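Local coordinates for glycerol-3-phosphate dehydrogenase [NAD(P)+] (PDB 3K96), which probably catalyses the NAD(P)H-dependent reduction of dihydroxyacetone phosphate to sn-glycerol 3-phosphate, the key precursor for phospholipid synthesis, at residues A[45-50]-A[191-196]. Sequence-based numbering, arbitrary orientation.
Sequences ALVLAR and ERLHGQ
L48 and L193 meet methyl to methyl between two helices of the Rossmann-type nucleotide-binding domain, CD2 of L48 lying 3.5 Å from CD2 of L193. L48 lies on helix 39-49, which follows the first strand, 32-35, and what is probably the glycine-rich dinucleotide-binding turn; L193 is the last residue of helix 183-193. In both leucines CG stands anti to the carbonyl carbon and beside the backbone N (chi1 -60° in L48, -74° in L193). Neither CB heads straight for the other helix; the extended continuation of each chain goes to CD1, and CD2, the other branch at CG, is turned to the neighbouring leucine. The CA atoms of L48 and L193 are 6.4 Å apart. The two side chains cross at a slant, and CD2 of L193 also lies 4.0 Å from CG of L48. L48 touches I32 and V55, on strands 32-35 and 55-58 of the central sheet. V47, one residue earlier, points toward helix 183-193 and adds a looser flank: its CG1, anti to the backbone N (chi1 165°), is 4.5 Å from CD2 of L193. R192 contributes its stem, with CB 4.0 Å from CD2 of L48, while its guanidinium NH2 hydrogen-bonds the carbonyl O of H30. The carbonyl O of R192 accepts a hydrogen bond from NE2 of Q53, and CD2 of L48 packs 3.3 Å from that same oxygen.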
ATOM      1  N   ALA A  45     -23.946   9.279   7.598  1.00 27.45           N
ATOM      2  CA  ALA A  45     -25.228   9.964   7.796  1.00 29.33           C
ATOM      3  C   ALA A  45     -25.210  11.325   7.128  1.00 30.84           C
ATOM      4  O   ALA A  45     -26.230  11.768   6.578  1.00 30.91           O
ATOM      5  CB  ALA A  45     -25.561  10.080   9.304  1.00 27.45           C
ATOM      6  N   LEU A  46     -24.045  11.992   7.155  1.00 31.51           N
ATOM      7  CA  LEU A  46     -23.901  13.292   6.514  1.00 31.12           C
ATOM      8  C   LEU A  46     -23.920  13.174   5.015  1.00 31.27           C
ATOM      9  O   LEU A  46     -24.519  13.995   4.337  1.00 31.31           O
ATOM     10  CB  LEU A  46     -22.599  13.996   6.931  1.00 31.73           C
ATOM     11  CG  LEU A  46     -22.540  14.556   8.337  1.00 33.87           C
ATOM     12  CD1 LEU A  46     -21.133  15.020   8.676  1.00 34.35           C
ATOM     13  CD2 LEU A  46     -23.573  15.693   8.450  1.00 33.21           C
ATOM     14  N   VAL A  47     -23.210  12.186   4.473  1.00 30.81           N
ATOM     15  CA  VAL A  47     -23.203  12.005   3.033  1.00 29.62           C
ATOM     16  C   VAL A  47     -24.639  11.909   2.508  1.00 31.18           C
ATOM     17  O   VAL A  47     -24.984  12.549   1.516  1.00 30.34           O
ATOM     18  CB  VAL A  47     -22.421  10.744   2.629  1.00 30.05           C
ATOM     19  CG1 VAL A  47     -22.714  10.369   1.190  1.00 25.28           C
ATOM     20  CG2 VAL A  47     -20.889  10.961   2.866  1.00 27.35           C
ATOM     21  N   LEU A  48     -25.465  11.102   3.166  1.00 31.11           N
ATOM     22  CA  LEU A  48     -26.850  10.927   2.734  1.00 32.34           C
ATOM     23  C   LEU A  48     -27.727  12.145   3.043  1.00 33.06           C
ATOM     24  O   LEU A  48     -28.457  12.614   2.181  1.00 34.51           O
ATOM     25  CB  LEU A  48     -27.460   9.671   3.384  1.00 32.97           C
ATOM     26  CG  LEU A  48     -26.744   8.345   3.071  1.00 32.47           C
ATOM     27  CD1 LEU A  48     -27.315   7.194   3.872  1.00 30.97           C
ATOM     28  CD2 LEU A  48     -26.776   8.043   1.584  1.00 31.45           C
ATOM     29  N   ALA A  49     -27.657  12.653   4.268  1.00 33.54           N
ATOM     30  CA  ALA A  49     -28.510  13.777   4.672  1.00 33.58           C
ATOM     31  C   ALA A  49     -28.229  15.036   3.834  1.00 34.62           C
ATOM     32  O   ALA A  49     -29.156  15.793   3.492  1.00 32.10           O
ATOM     33  CB  ALA A  49     -28.404  14.049   6.208  1.00 31.93           C
ATOM     34  N   ARG A  50     -26.965  15.233   3.451  1.00 35.24           N
ATOM     35  CA  ARG A  50     -26.603  16.373   2.607  1.00 35.55           C
ATOM     36  C   ARG A  50     -27.256  16.341   1.240  1.00 35.22           C
ATOM     37  O   ARG A  50     -27.394  17.380   0.598  1.00 34.51           O
ATOM     38  CB  ARG A  50     -25.082  16.486   2.429  1.00 35.91           C
ATOM     39  CG  ARG A  50     -24.377  17.059   3.647  1.00 37.29           C
ATOM     40  CD  ARG A  50     -22.886  16.769   3.583  1.00 38.00           C
ATOM     41  NE  ARG A  50     -22.162  17.303   4.727  1.00 34.71           N
ATOM     42  CZ  ARG A  50     -20.880  17.046   4.978  1.00 38.04           C
ATOM     43  NH1 ARG A  50     -20.193  16.239   4.170  1.00 37.62           N
ATOM     44  NH2 ARG A  50     -20.284  17.583   6.034  1.00 36.93           N
ATOM     45  N   GLU A 191     -27.404   3.802  -5.407  1.00 34.52           N
ATOM     46  CA  GLU A 191     -28.162   4.972  -5.797  1.00 35.08           C
ATOM     47  C   GLU A 191     -28.196   6.024  -4.675  1.00 33.56           C
ATOM     48  O   GLU A 191     -28.056   7.208  -4.938  1.00 33.57           O
ATOM     49  CB  GLU A 191     -29.572   4.588  -6.210  1.00 36.74           C
ATOM     50  CG  GLU A 191     -30.341   5.786  -6.754  1.00 43.61           C
ATOM     51  CD  GLU A 191     -31.727   5.428  -7.253  1.00 50.35           C
ATOM     52  OE1 GLU A 191     -32.327   4.462  -6.722  1.00 55.97           O
ATOM     53  OE2 GLU A 191     -32.208   6.134  -8.170  1.00 56.21           O
ATOM     54  N   ARG A 192     -28.390   5.603  -3.427  1.00 32.74           N
ATOM     55  CA  ARG A 192     -28.400   6.565  -2.318  1.00 31.67           C
ATOM     56  C   ARG A 192     -27.048   7.213  -1.998  1.00 31.64           C
ATOM     57  O   ARG A 192     -26.980   8.394  -1.670  1.00 28.64           O
ATOM     58  CB  ARG A 192     -28.824   5.881  -1.016  1.00 31.46           C
ATOM     59  CG  ARG A 192     -30.316   5.692  -0.784  1.00 33.04           C
ATOM     60  CD  ARG A 192     -30.514   5.212   0.645  1.00 33.61           C
ATOM     61  NE  ARG A 192     -31.912   4.992   1.010  1.00 31.98           N
ATOM     62  CZ  ARG A 192     -32.722   5.913   1.515  1.00 31.84           C
ATOM     63  NH1 ARG A 192     -32.311   7.149   1.698  1.00 32.87           N
ATOM     64  NH2 ARG A 192     -33.962   5.590   1.837  1.00 36.31           N
ATOM     65  N   LEU A 193     -25.986   6.410  -2.059  1.00 31.41           N
ATOM     66  CA  LEU A 193     -24.646   6.821  -1.615  1.00 32.34           C
ATOM     67  C   LEU A 193     -23.701   7.373  -2.666  1.00 33.81           C
ATOM     68  O   LEU A 193     -22.948   8.309  -2.411  1.00 33.71           O
ATOM     69  CB  LEU A 193     -23.955   5.602  -0.989  1.00 30.78           C
ATOM     70  CG  LEU A 193     -24.436   5.160   0.387  1.00 29.82           C
ATOM     71  CD1 LEU A 193     -24.113   3.694   0.648  1.00 28.64           C
ATOM     72  CD2 LEU A 193     -23.857   6.078   1.489  1.00 23.34           C
ATOM     73  N   HIS A 194     -23.719   6.753  -3.831  1.00 35.80           N
ATOM     74  CA  HIS A 194     -22.822   7.127  -4.885  1.00 37.46           C
ATOM     75  C   HIS A 194     -22.992   8.560  -5.331  1.00 38.72           C
ATOM     76  O   HIS A 194     -24.116   9.049  -5.504  1.00 40.32           O
ATOM     77  CB  HIS A 194     -22.976   6.207  -6.080  1.00 37.21           C
ATOM     78  CG  HIS A 194     -21.989   6.496  -7.153  1.00 38.94           C
ATOM     79  ND1 HIS A 194     -20.654   6.183  -7.030  1.00 38.18           N
ATOM     80  CD2 HIS A 194     -22.132   7.100  -8.354  1.00 40.27           C
ATOM     81  CE1 HIS A 194     -20.018   6.562  -8.124  1.00 39.65           C
ATOM     82  NE2 HIS A 194     -20.893   7.126  -8.942  1.00 38.95           N
ATOM     83  N   GLY A 195     -21.870   9.233  -5.507  1.00 39.32           N
ATOM     84  CA  GLY A 195     -21.893  10.604  -5.928  1.00 41.07           C
ATOM     85  C   GLY A 195     -20.518  11.117  -6.225  1.00 41.59           C
ATOM     86  O   GLY A 195     -19.519  10.433  -6.010  1.00 44.21           O
ATOM     87  N   GLN A 196     -20.481  12.318  -6.770  0.60 42.23           N
ATOM     88  CA  GLN A 196     -19.253  13.014  -7.141  0.60 42.03           C
ATOM     89  C   GLN A 196     -17.954  12.712  -6.337  0.60 40.88           C
ATOM     90  O   GLN A 196     -17.031  12.136  -6.901  0.60 40.08           O
ATOM     91  CB  GLN A 196     -19.544  14.526  -7.218  0.60 42.77           C
ATOM     92  CG  GLN A 196     -20.539  15.060  -6.163  0.60 44.06           C
ATOM     93  CD  GLN A 196     -21.970  14.503  -6.310  0.60 45.41           C
ATOM     94  OE1 GLN A 196     -22.347  13.967  -7.354  0.60 46.18           O
ATOM     95  NE2 GLN A 196     -22.762  14.635  -5.254  0.60 47.96           N
TER